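PDB 3IAL: prolyl-tRNA synthetase, which probably joins L-proline to tRNA(Pro) at the expense of ATP, and holds the prolyl-adenylate intermediate here. Local coordinates for residues F56-I61 against E167-E172; P121-A126 against I145-T150; T125-M130 against E172-H177. All blocks are in the same frame, centred on the assembly; numbering follows the deposited sequence.

All three contacts are buried, and each has a segment next to the prolyl-adenylate. Contact 1 ties helix 52-71 to one side of strand 167-177 by a single histidine-carboxylate hydrogen bond, while the ligand lies on the other side. Contacts 2 and 3 lie closer together, with centres about 8 Å apart, and both use helix 124-134: contact 2 sets the residue just before it against strand 143-152 through a serine hydroxyl, a water and an amide, and contact 3 sets its first turns on strand 167-177 through a histidine, a tyrosine hydroxyl and an isoleucine methyl. E172 belongs to contacts 1 and 3, and its carboxylate also reaches the polar groups of contact 2.

Contact 1. Residues F56-I61 against E167-E172; sequences FMENAI and EIHWNE. With PR8 (5'-O-[(R)-hydroxy{[(2S)-pyrrolidin-2-ylcarbonyl]oxy}phosphoryl]adenosine), chain H.
The antiparallel sheet of the class II synthetase core is tied to helix 52-71 by E58 and H169, the two residues that touch across this contact. H169 ND1 donates to E58 OE2 over 2.8 Å in an almost straight bond, 174° at the hydrogen. The oxygen lies in the plane of the imidazole, at its edge, and accepts on its anti lone pair, away from OE1, with carboxylate and ring planes turned 73° from each other. With E58 CG anti to the backbone N (chi1 176°), CG comes 3.2 Å from H169 ND1, and the bend at chi2 then brings OE2 to the ring edge. The nearby carboxylate probably favours a proton on ND1. L278 of helix 276-285 packs on E58, and L78 of the second subunit on H169.

This strand is part of the active-site sheet of the class II fold, and its residues divide between its two sides: H169 faces the helix, whereas I168 and W170 face the prolyl-adenylate. I168 lies over a face of the adenine, with CG2 3.4 Å from PR8 C2 and CD1 3.5 Å from PR8 N6. W170 presents the edge of its six-membered ring to the prolyl carbonyl; PR8 O lies near the indole plane, 3.4 Å from W170 CH2. Over one indole face, toward the rim, sits E172 CB, which also meets PR8 CG of the pyrrolidine at 3.5 Å. A weak hydrogen bond, 3.2 Å long, runs from W170 NE1 to E172 OE1, an oxygen that S123 OG and Q147 NE2 also bond.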
# COMPACT_ATOMS: atom_id res chain seq x y z
N PHE B 56 -1.19 -9.07 6.41
CA PHE B 56 0.03 -8.49 6.97
C PHE B 56 1.28 -9.02 6.26
O PHE B 56 2.23 -8.27 6.03
CB PHE B 56 0.14 -8.75 8.47
CG PHE B 56 1.43 -8.24 9.04
CD1 PHE B 56 1.48 -7.00 9.64
CD2 PHE B 56 2.60 -8.97 8.90
CE1 PHE B 56 2.67 -6.50 10.13
CE2 PHE B 56 3.80 -8.48 9.38
CZ PHE B 56 3.83 -7.24 10.00
N MET B 57 1.28 -10.31 5.92
CA MET B 57 2.42 -10.95 5.26
C MET B 57 2.60 -10.43 3.83
O MET B 57 3.71 -10.12 3.41
CB MET B 57 2.21 -12.46 5.21
CG MET B 57 1.97 -13.13 6.58
SD MET B 57 1.43 -14.84 6.43
CE MET B 57 0.98 -15.22 8.15
N GLU B 58 1.49 -10.33 3.10
CA GLU B 58 1.48 -9.86 1.71
C GLU B 58 1.94 -8.42 1.65
O GLU B 58 2.77 -8.05 0.80
CB GLU B 58 0.07 -9.96 1.13
CG GLU B 58 -0.07 -9.41 -0.29
CD GLU B 58 0.65 -10.23 -1.34
OE1 GLU B 58 1.12 -11.36 -1.03
OE2 GLU B 58 0.74 -9.74 -2.49
N ASN B 59 1.39 -7.60 2.54
CA ASN B 59 1.74 -6.20 2.60
C ASN B 59 3.21 -6.01 2.94
O ASN B 59 3.88 -5.14 2.37
CB ASN B 59 0.88 -5.49 3.63
CG ASN B 59 0.96 -3.98 3.52
OD1 ASN B 59 1.29 -3.30 4.48
ND2 ASN B 59 0.66 -3.46 2.33
N ALA B 60 3.73 -6.85 3.83
CA ALA B 60 5.14 -6.78 4.21
C ALA B 60 6.05 -7.12 3.04
O ALA B 60 7.07 -6.47 2.83
CB ALA B 60 5.43 -7.71 5.39
N ILE B 61 5.67 -8.14 2.26
CA ILE B 61 6.46 -8.53 1.10
C ILE B 61 6.49 -7.39 0.07
O ILE B 61 7.58 -7.00 -0.41
CB ILE B 61 5.91 -9.81 0.45
CG1 ILE B 61 6.23 -11.02 1.34
CG2 ILE B 61 6.52 -10.00 -0.95
CD1 ILE B 61 5.50 -12.29 0.95
N GLU B 167 -8.53 -12.56 -9.10
CA GLU B 167 -7.99 -11.24 -8.73
C GLU B 167 -6.68 -11.45 -7.98
O GLU B 167 -6.65 -12.08 -6.94
CB GLU B 167 -8.97 -10.42 -7.89
CG GLU B 167 -8.35 -9.14 -7.35
CD GLU B 167 -9.38 -8.10 -6.91
OE1 GLU B 167 -10.57 -8.44 -6.79
OE2 GLU B 167 -8.98 -6.93 -6.70
N ILE B 168 -5.62 -10.88 -8.52
CA ILE B 168 -4.27 -11.17 -8.08
C ILE B 168 -3.60 -9.91 -7.55
O ILE B 168 -3.39 -8.95 -8.29
CB ILE B 168 -3.43 -11.72 -9.24
CG1 ILE B 168 -4.18 -12.83 -9.99
CG2 ILE B 168 -2.06 -12.22 -8.73
CD1 ILE B 168 -3.74 -12.96 -11.45
N HIS B 169 -3.23 -9.92 -6.27
CA HIS B 169 -2.48 -8.83 -5.68
C HIS B 169 -1.03 -8.98 -6.13
O HIS B 169 -0.47 -10.09 -6.08
CB HIS B 169 -2.60 -8.86 -4.15
CG HIS B 169 -2.12 -7.61 -3.48
ND1 HIS B 169 -0.91 -7.55 -2.81
CD2 HIS B 169 -2.68 -6.38 -3.37
CE1 HIS B 169 -0.75 -6.33 -2.33
NE2 HIS B 169 -1.81 -5.60 -2.65
N TRP B 170 -0.43 -7.90 -6.61
CA TRP B 170 0.93 -7.98 -7.14
C TRP B 170 1.64 -6.65 -7.17
O TRP B 170 1.05 -5.62 -6.87
CB TRP B 170 0.90 -8.64 -8.53
CG TRP B 170 0.72 -7.75 -9.76
CD1 TRP B 170 0.23 -6.47 -9.81
CD2 TRP B 170 0.97 -8.14 -11.12
NE1 TRP B 170 0.20 -6.04 -11.11
CE2 TRP B 170 0.64 -7.04 -11.93
CE3 TRP B 170 1.44 -9.31 -11.72
CZ2 TRP B 170 0.79 -7.07 -13.31
CZ3 TRP B 170 1.60 -9.34 -13.09
CH2 TRP B 170 1.27 -8.23 -13.87
N ASN B 171 2.92 -6.69 -7.54
CA ASN B 171 3.65 -5.49 -7.92
C ASN B 171 4.24 -5.68 -9.31
O ASN B 171 4.79 -6.75 -9.61
CB ASN B 171 4.74 -5.17 -6.89
CG ASN B 171 5.61 -3.97 -7.28
OD1 ASN B 171 6.45 -4.08 -8.16
ND2 ASN B 171 5.42 -2.85 -6.59
N GLU B 172 4.07 -4.66 -10.14
CA GLU B 172 4.64 -4.63 -11.49
C GLU B 172 5.50 -3.38 -11.68
O GLU B 172 5.05 -2.26 -11.42
CB GLU B 172 3.55 -4.69 -12.56
CG GLU B 172 2.52 -3.55 -12.54
CD GLU B 172 1.39 -3.77 -13.55
OE1 GLU B 172 0.20 -3.62 -13.18
OE2 GLU B 172 1.69 -4.09 -14.72
C PR8 H . 4.12 -10.08 -16.24
N PR8 H . 3.63 -7.77 -16.74
O PR8 H . 2.90 -10.18 -16.11
P PR8 H . 4.37 -12.46 -15.58
N1 PR8 H . -2.32 -16.03 -9.50
C2 PR8 H . -1.33 -15.58 -8.74
N3 PR8 H . -0.20 -15.09 -9.25
C4 PR8 H . -0.02 -15.03 -10.57
C5 PR8 H . -1.03 -15.50 -11.40
C6 PR8 H . -2.20 -16.00 -10.84
N6 PR8 H . -3.18 -16.44 -11.63
N7 PR8 H . -0.62 -15.33 -12.66
C8 PR8 H . 0.60 -14.79 -12.62
N9 PR8 H . 0.98 -14.61 -11.35
CA PR8 H . 4.74 -8.72 -16.58
CB PR8 H . 5.57 -8.24 -15.40
CD PR8 H . 3.94 -6.59 -15.93
CG PR8 H . 4.68 -7.18 -14.73
C1' PR8 H . 2.29 -14.02 -10.93
O10 PR8 H . 5.02 -11.09 -16.13
O1P PR8 H . 3.51 -13.14 -16.58
C2' PR8 H . 3.49 -14.95 -11.26
O2' PR8 H . 4.44 -14.93 -10.18
O2P PR8 H . 5.62 -13.39 -15.19
C3' PR8 H . 4.13 -14.25 -12.44
O3' PR8 H . 5.51 -14.61 -12.53
C4' PR8 H . 3.98 -12.83 -11.94
O4' PR8 H . 2.57 -12.78 -11.66
C5' PR8 H . 4.40 -11.87 -13.04
O5' PR8 H . 3.62 -12.10 -14.20

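Contact 2. Residues P121-A126 against I145-T150; sequences PTSETA and IHQTCT. With PR8 (5'-O-[(R)-hydroxy{[(2S)-pyrrolidin-2-ylcarbonyl]oxy}phosphoryl]adenosine), chain H.
S123 faces Q147 in a buried spot behind the prolyl site, and the two side chains are the only pair that touch across the contact. S123 CB points toward strand 143-152 and comes within 3.9 Å of Q147 NE2. Beyond it, OG stands opposite the carbonyl carbon and beside the backbone N (chi1 -50°). From there it is 3.3 Å from Q147 NE2, but the angle is too poor for a hydrogen bond. A water bridges the gap instead, donating to S123 OG at 2.8 Å and accepting from Q147 NE2 at 3.1 Å. S123 OG and Q147 NE2 both also bond to E172 OE1, so one carboxylate oxygen gathers the hydroxyl and the amide, while Q147 OE1 takes the backbone N-H of F79.

The residues on either side of S123 hold the prolyl end of the adenylate. T122 OG1 accepts from the prolyl nitrogen, PR8 N, at 2.8 Å and donates a hydrogen bond to E124 OE1 at 2.7 Å, on its syn lone pair. E124 OE2 lies 2.7 Å from the same PR8 N, so the carboxylate probably stabilises charge on that nitrogen. S123 occupies the N-cap position of helix 124-134, though its side chain makes no capping bond, and the helix leads away from the pocket; helix 92-98 packs on T122 and E124, and strand 143-152 runs antiparallel to strand 167-177 beside it.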
# COMPACT_ATOMS: atom_id res chain seq x y z
N PRO B 121 -5.46 -6.93 -16.86
CA PRO B 121 -4.82 -8.23 -16.60
C PRO B 121 -3.33 -8.10 -16.33
O PRO B 121 -2.71 -9.00 -15.77
CB PRO B 121 -5.05 -8.99 -17.90
CG PRO B 121 -5.07 -7.94 -18.95
CD PRO B 121 -5.77 -6.76 -18.30
N THR B 122 -2.79 -6.98 -16.77
CA THR B 122 -1.39 -6.60 -16.61
C THR B 122 -1.40 -5.24 -17.32
O THR B 122 -2.29 -4.98 -18.14
CB THR B 122 -0.41 -7.60 -17.27
OG1 THR B 122 0.93 -7.12 -17.13
CG2 THR B 122 -0.75 -7.80 -18.75
N SER B 123 -0.47 -4.36 -16.99
CA SER B 123 -0.68 -2.96 -17.33
C SER B 123 0.15 -2.37 -18.49
O SER B 123 0.10 -1.17 -18.72
CB SER B 123 -0.53 -2.10 -16.07
OG SER B 123 -1.33 -2.63 -15.03
N GLU B 124 0.87 -3.20 -19.23
CA GLU B 124 1.70 -2.71 -20.35
C GLU B 124 0.97 -1.71 -21.24
O GLU B 124 1.48 -0.62 -21.47
CB GLU B 124 2.24 -3.85 -21.22
CG GLU B 124 3.42 -4.60 -20.60
CD GLU B 124 3.02 -5.60 -19.53
OE1 GLU B 124 1.81 -5.85 -19.33
OE2 GLU B 124 3.93 -6.14 -18.88
N THR B 125 -0.21 -2.07 -21.73
CA THR B 125 -0.88 -1.26 -22.76
C THR B 125 -1.25 0.12 -22.23
O THR B 125 -1.15 1.12 -22.96
CB THR B 125 -2.12 -1.98 -23.34
OG1 THR B 125 -3.05 -2.30 -22.29
CG2 THR B 125 -1.72 -3.27 -24.05
N ALA B 126 -1.65 0.18 -20.97
CA ALA B 126 -2.02 1.43 -20.31
C ALA B 126 -0.79 2.27 -19.99
O ALA B 126 -0.75 3.46 -20.27
CB ALA B 126 -2.82 1.14 -19.04
N ILE B 145 9.28 3.08 -13.21
CA ILE B 145 8.17 3.13 -12.28
C ILE B 145 7.74 1.73 -11.83
O ILE B 145 8.19 0.74 -12.37
CB ILE B 145 6.98 3.94 -12.85
CG1 ILE B 145 6.51 3.40 -14.21
CG2 ILE B 145 7.37 5.43 -12.99
CD1 ILE B 145 5.68 2.16 -14.16
N HIS B 146 6.89 1.68 -10.82
CA HIS B 146 6.28 0.43 -10.39
C HIS B 146 5.02 0.75 -9.62
O HIS B 146 4.87 1.86 -9.12
CB HIS B 146 7.25 -0.39 -9.53
CG HIS B 146 7.53 0.22 -8.20
ND1 HIS B 146 6.83 -0.14 -7.06
CD2 HIS B 146 8.40 1.17 -7.82
CE1 HIS B 146 7.28 0.57 -6.04
NE2 HIS B 146 8.23 1.38 -6.48
N GLN B 147 4.12 -0.23 -9.53
CA GLN B 147 2.91 -0.09 -8.75
C GLN B 147 2.52 -1.40 -8.09
O GLN B 147 2.75 -2.47 -8.62
CB GLN B 147 1.76 0.41 -9.62
CG GLN B 147 1.31 -0.55 -10.71
CD GLN B 147 0.18 0.04 -11.53
OE1 GLN B 147 -0.17 1.21 -11.37
NE2 GLN B 147 -0.39 -0.77 -12.43
N THR B 148 1.95 -1.27 -6.90
CA THR B 148 1.44 -2.40 -6.14
C THR B 148 -0.06 -2.26 -6.25
O THR B 148 -0.61 -1.21 -5.92
CB THR B 148 1.84 -2.30 -4.67
OG1 THR B 148 3.26 -2.45 -4.57
CG2 THR B 148 1.13 -3.37 -3.83
N CYS B 149 -0.71 -3.30 -6.75
CA CYS B 149 -2.14 -3.22 -7.04
C CYS B 149 -2.65 -4.63 -7.30
O CYS B 149 -1.91 -5.60 -7.13
CB CYS B 149 -2.39 -2.34 -8.27
SG CYS B 149 -1.78 -3.04 -9.85
N THR B 150 -3.90 -4.74 -7.71
CA THR B 150 -4.43 -6.02 -8.14
C THR B 150 -4.65 -5.99 -9.65
O THR B 150 -4.92 -4.92 -10.23
CB THR B 150 -5.71 -6.42 -7.37
OG1 THR B 150 -6.84 -5.67 -7.82
CG2 THR B 150 -5.51 -6.20 -5.88
C PR8 H . 4.12 -10.08 -16.24
N PR8 H . 3.63 -7.77 -16.74
O PR8 H . 2.90 -10.18 -16.11
P PR8 H . 4.37 -12.46 -15.58
N1 PR8 H . -2.32 -16.03 -9.50
C2 PR8 H . -1.33 -15.58 -8.74
N3 PR8 H . -0.20 -15.09 -9.25
C4 PR8 H . -0.02 -15.03 -10.57
C5 PR8 H . -1.03 -15.50 -11.40
C6 PR8 H . -2.20 -16.00 -10.84
N6 PR8 H . -3.18 -16.44 -11.63
N7 PR8 H . -0.62 -15.33 -12.66
C8 PR8 H . 0.60 -14.79 -12.62
N9 PR8 H . 0.98 -14.61 -11.35
CA PR8 H . 4.74 -8.72 -16.58
CB PR8 H . 5.57 -8.24 -15.40
CD PR8 H . 3.94 -6.59 -15.93
CG PR8 H . 4.68 -7.18 -14.73
C1' PR8 H . 2.29 -14.02 -10.93
O10 PR8 H . 5.02 -11.09 -16.13
O1P PR8 H . 3.51 -13.14 -16.58
C2' PR8 H . 3.49 -14.95 -11.26
O2' PR8 H . 4.44 -14.93 -10.18
O2P PR8 H . 5.62 -13.39 -15.19
C3' PR8 H . 4.13 -14.25 -12.44
O3' PR8 H . 5.51 -14.61 -12.53
C4' PR8 H . 3.98 -12.83 -11.94
O4' PR8 H . 2.57 -12.78 -11.66
C5' PR8 H . 4.40 -11.87 -13.04
O5' PR8 H . 3.62 -12.10 -14.20
O HOH W 1 -2.62 -0.26 -14.46

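Contact 3. Residues T125-M130 against E172-H177; sequences TAIYSM and EAHCCH. With PR8 (5'-O-[(R)-hydroxy{[(2S)-pyrrolidin-2-ylcarbonyl]oxy}phosphoryl]adenosine), chain H.
H174 turns its imidazole to the helix with CG opposite the carbonyl carbon (chi1 -62°), and Y128 does likewise (chi1 -52°), which carries its phenol out from the side of helix 124-134 until the hydroxyl arrives at the ring edge. Y128 OH and H174 ND1 are 2.8 Å apart in a nearly straight hydrogen bond lying close to the imidazole plane; either may be the donor. The two rings meet obliquely. I127, one residue earlier on the helix, comes over a face of the same ring: its CD1 is 3.4 Å from H174 CD2 and 3.7 Å from the ring centroid, a CH-pi contact.

Here a helix packs on the antiparallel sheet of the class II catalytic core, its axis 10.2 Å from that of strand 172-177 and running at 32° to it, with the H174, I127 and Y128 side chains meeting between them. The other ring nitrogen is held as well. H174 NE2 donates to E172 OE2 over 2.8 Å, staying in the imidazole plane but approaching the carboxylate on its anti side and tilted out of the carboxylate plane; the other oxygen, E172 OE1, is bonded to S123 OG and Q147 NE2. With one partner on each nitrogen and a methyl over one face, the rotation of the ring is well fixed. H174 CE1 then lies 3.6 Å from PR8 CD, so the imidazole forms part of the wall around the pyrrolidine. F248 meets the Y128 ring edge-to-face, and C270 of strand 263-274 touches H174.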
# COMPACT_ATOMS: atom_id res chain seq x y z
N THR B 125 -0.21 -2.07 -21.73
CA THR B 125 -0.88 -1.26 -22.76
C THR B 125 -1.25 0.12 -22.23
O THR B 125 -1.15 1.12 -22.96
CB THR B 125 -2.12 -1.98 -23.34
OG1 THR B 125 -3.05 -2.30 -22.29
CG2 THR B 125 -1.72 -3.27 -24.05
N ALA B 126 -1.65 0.18 -20.97
CA ALA B 126 -2.02 1.43 -20.31
C ALA B 126 -0.79 2.27 -19.99
O ALA B 126 -0.75 3.46 -20.27
CB ALA B 126 -2.82 1.14 -19.04
N ILE B 127 0.24 1.64 -19.42
CA ILE B 127 1.44 2.36 -19.02
C ILE B 127 2.23 2.89 -20.22
O ILE B 127 2.70 4.03 -20.19
CB ILE B 127 2.35 1.50 -18.12
CG1 ILE B 127 1.69 1.32 -16.75
CG2 ILE B 127 3.73 2.15 -17.96
CD1 ILE B 127 2.24 0.20 -15.93
N TYR B 128 2.37 2.09 -21.28
CA TYR B 128 3.16 2.51 -22.43
C TYR B 128 2.43 3.57 -23.28
O TYR B 128 3.08 4.41 -23.90
CB TYR B 128 3.63 1.31 -23.26
CG TYR B 128 4.33 0.24 -22.42
CD1 TYR B 128 4.94 0.55 -21.20
CD2 TYR B 128 4.38 -1.09 -22.86
CE1 TYR B 128 5.56 -0.42 -20.43
CE2 TYR B 128 5.01 -2.07 -22.09
CZ TYR B 128 5.59 -1.73 -20.88
OH TYR B 128 6.21 -2.68 -20.11
N SER B 129 1.10 3.57 -23.26
CA SER B 129 0.33 4.68 -23.83
C SER B 129 0.68 5.99 -23.12
O SER B 129 0.75 7.04 -23.76
CB SER B 129 -1.18 4.43 -23.73
OG SER B 129 -1.55 3.27 -24.46
N MET B 130 0.91 5.94 -21.80
CA MET B 130 1.36 7.13 -21.07
C MET B 130 2.85 7.42 -21.25
O MET B 130 3.23 8.58 -21.33
CB MET B 130 0.99 7.04 -19.58
CG MET B 130 -0.52 6.95 -19.34
SD MET B 130 -1.51 8.30 -20.05
CE MET B 130 -0.82 9.69 -19.14
N GLU B 172 4.07 -4.66 -10.14
CA GLU B 172 4.64 -4.63 -11.49
C GLU B 172 5.50 -3.38 -11.68
O GLU B 172 5.05 -2.26 -11.42
CB GLU B 172 3.55 -4.69 -12.56
CG GLU B 172 2.52 -3.55 -12.54
CD GLU B 172 1.39 -3.77 -13.55
OE1 GLU B 172 0.20 -3.62 -13.18
OE2 GLU B 172 1.69 -4.09 -14.72
N ALA B 173 6.74 -3.59 -12.09
CA ALA B 173 7.69 -2.54 -12.44
C ALA B 173 7.81 -2.48 -13.96
O ALA B 173 7.82 -3.52 -14.61
CB ALA B 173 9.04 -2.86 -11.83
N HIS B 174 7.91 -1.26 -14.50
CA HIS B 174 8.05 -1.01 -15.94
C HIS B 174 9.06 0.11 -16.14
O HIS B 174 8.91 1.20 -15.55
CB HIS B 174 6.71 -0.58 -16.57
CG HIS B 174 5.63 -1.61 -16.47
ND1 HIS B 174 5.29 -2.44 -17.52
CD2 HIS B 174 4.79 -1.93 -15.45
CE1 HIS B 174 4.30 -3.24 -17.15
NE2 HIS B 174 3.98 -2.95 -15.90
N CYS B 175 10.10 -0.14 -16.94
CA CYS B 175 11.14 0.85 -17.18
C CYS B 175 11.38 1.06 -18.65
O CYS B 175 11.32 0.12 -19.45
CB CYS B 175 12.45 0.44 -16.52
SG CYS B 175 12.34 0.20 -14.74
N CYS B 176 11.66 2.31 -18.99
CA CYS B 176 11.92 2.74 -20.34
C CYS B 176 13.38 3.18 -20.43
O CYS B 176 13.84 3.98 -19.61
CB CYS B 176 10.98 3.89 -20.67
SG CYS B 176 10.94 4.40 -22.38
N HIS B 177 14.09 2.65 -21.42
CA HIS B 177 15.55 2.75 -21.49
C HIS B 177 16.03 3.33 -22.82
O HIS B 177 15.46 3.04 -23.87
CB HIS B 177 16.16 1.36 -21.31
CG HIS B 177 15.64 0.62 -20.12
ND1 HIS B 177 16.07 0.89 -18.84
CD2 HIS B 177 14.76 -0.40 -20.03
CE1 HIS B 177 15.46 0.06 -18.00
NE2 HIS B 177 14.67 -0.74 -18.70
C PR8 H . 4.12 -10.08 -16.24
N PR8 H . 3.63 -7.77 -16.74
O PR8 H . 2.90 -10.18 -16.11
P PR8 H . 4.37 -12.46 -15.58
N1 PR8 H . -2.32 -16.03 -9.50
C2 PR8 H . -1.33 -15.58 -8.74
N3 PR8 H . -0.20 -15.09 -9.25
C4 PR8 H . -0.02 -15.03 -10.57
C5 PR8 H . -1.03 -15.50 -11.40
C6 PR8 H . -2.20 -16.00 -10.84
N6 PR8 H . -3.18 -16.44 -11.63
N7 PR8 H . -0.62 -15.33 -12.66
C8 PR8 H . 0.60 -14.79 -12.62
N9 PR8 H . 0.98 -14.61 -11.35
CA PR8 H . 4.74 -8.72 -16.58
CB PR8 H . 5.57 -8.24 -15.40
CD PR8 H . 3.94 -6.59 -15.93
CG PR8 H . 4.68 -7.18 -14.73
C1' PR8 H . 2.29 -14.02 -10.93
O10 PR8 H . 5.02 -11.09 -16.13
O1P PR8 H . 3.51 -13.14 -16.58
C2' PR8 H . 3.49 -14.95 -11.26
O2' PR8 H . 4.44 -14.93 -10.18
O2P PR8 H . 5.62 -13.39 -15.19
C3' PR8 H . 4.13 -14.25 -12.44
O3' PR8 H . 5.51 -14.61 -12.53
C4' PR8 H . 3.98 -12.83 -11.94
O4' PR8 H . 2.57 -12.78 -11.66
C5' PR8 H . 4.40 -11.87 -13.04
O5' PR8 H . 3.62 -12.10 -14.20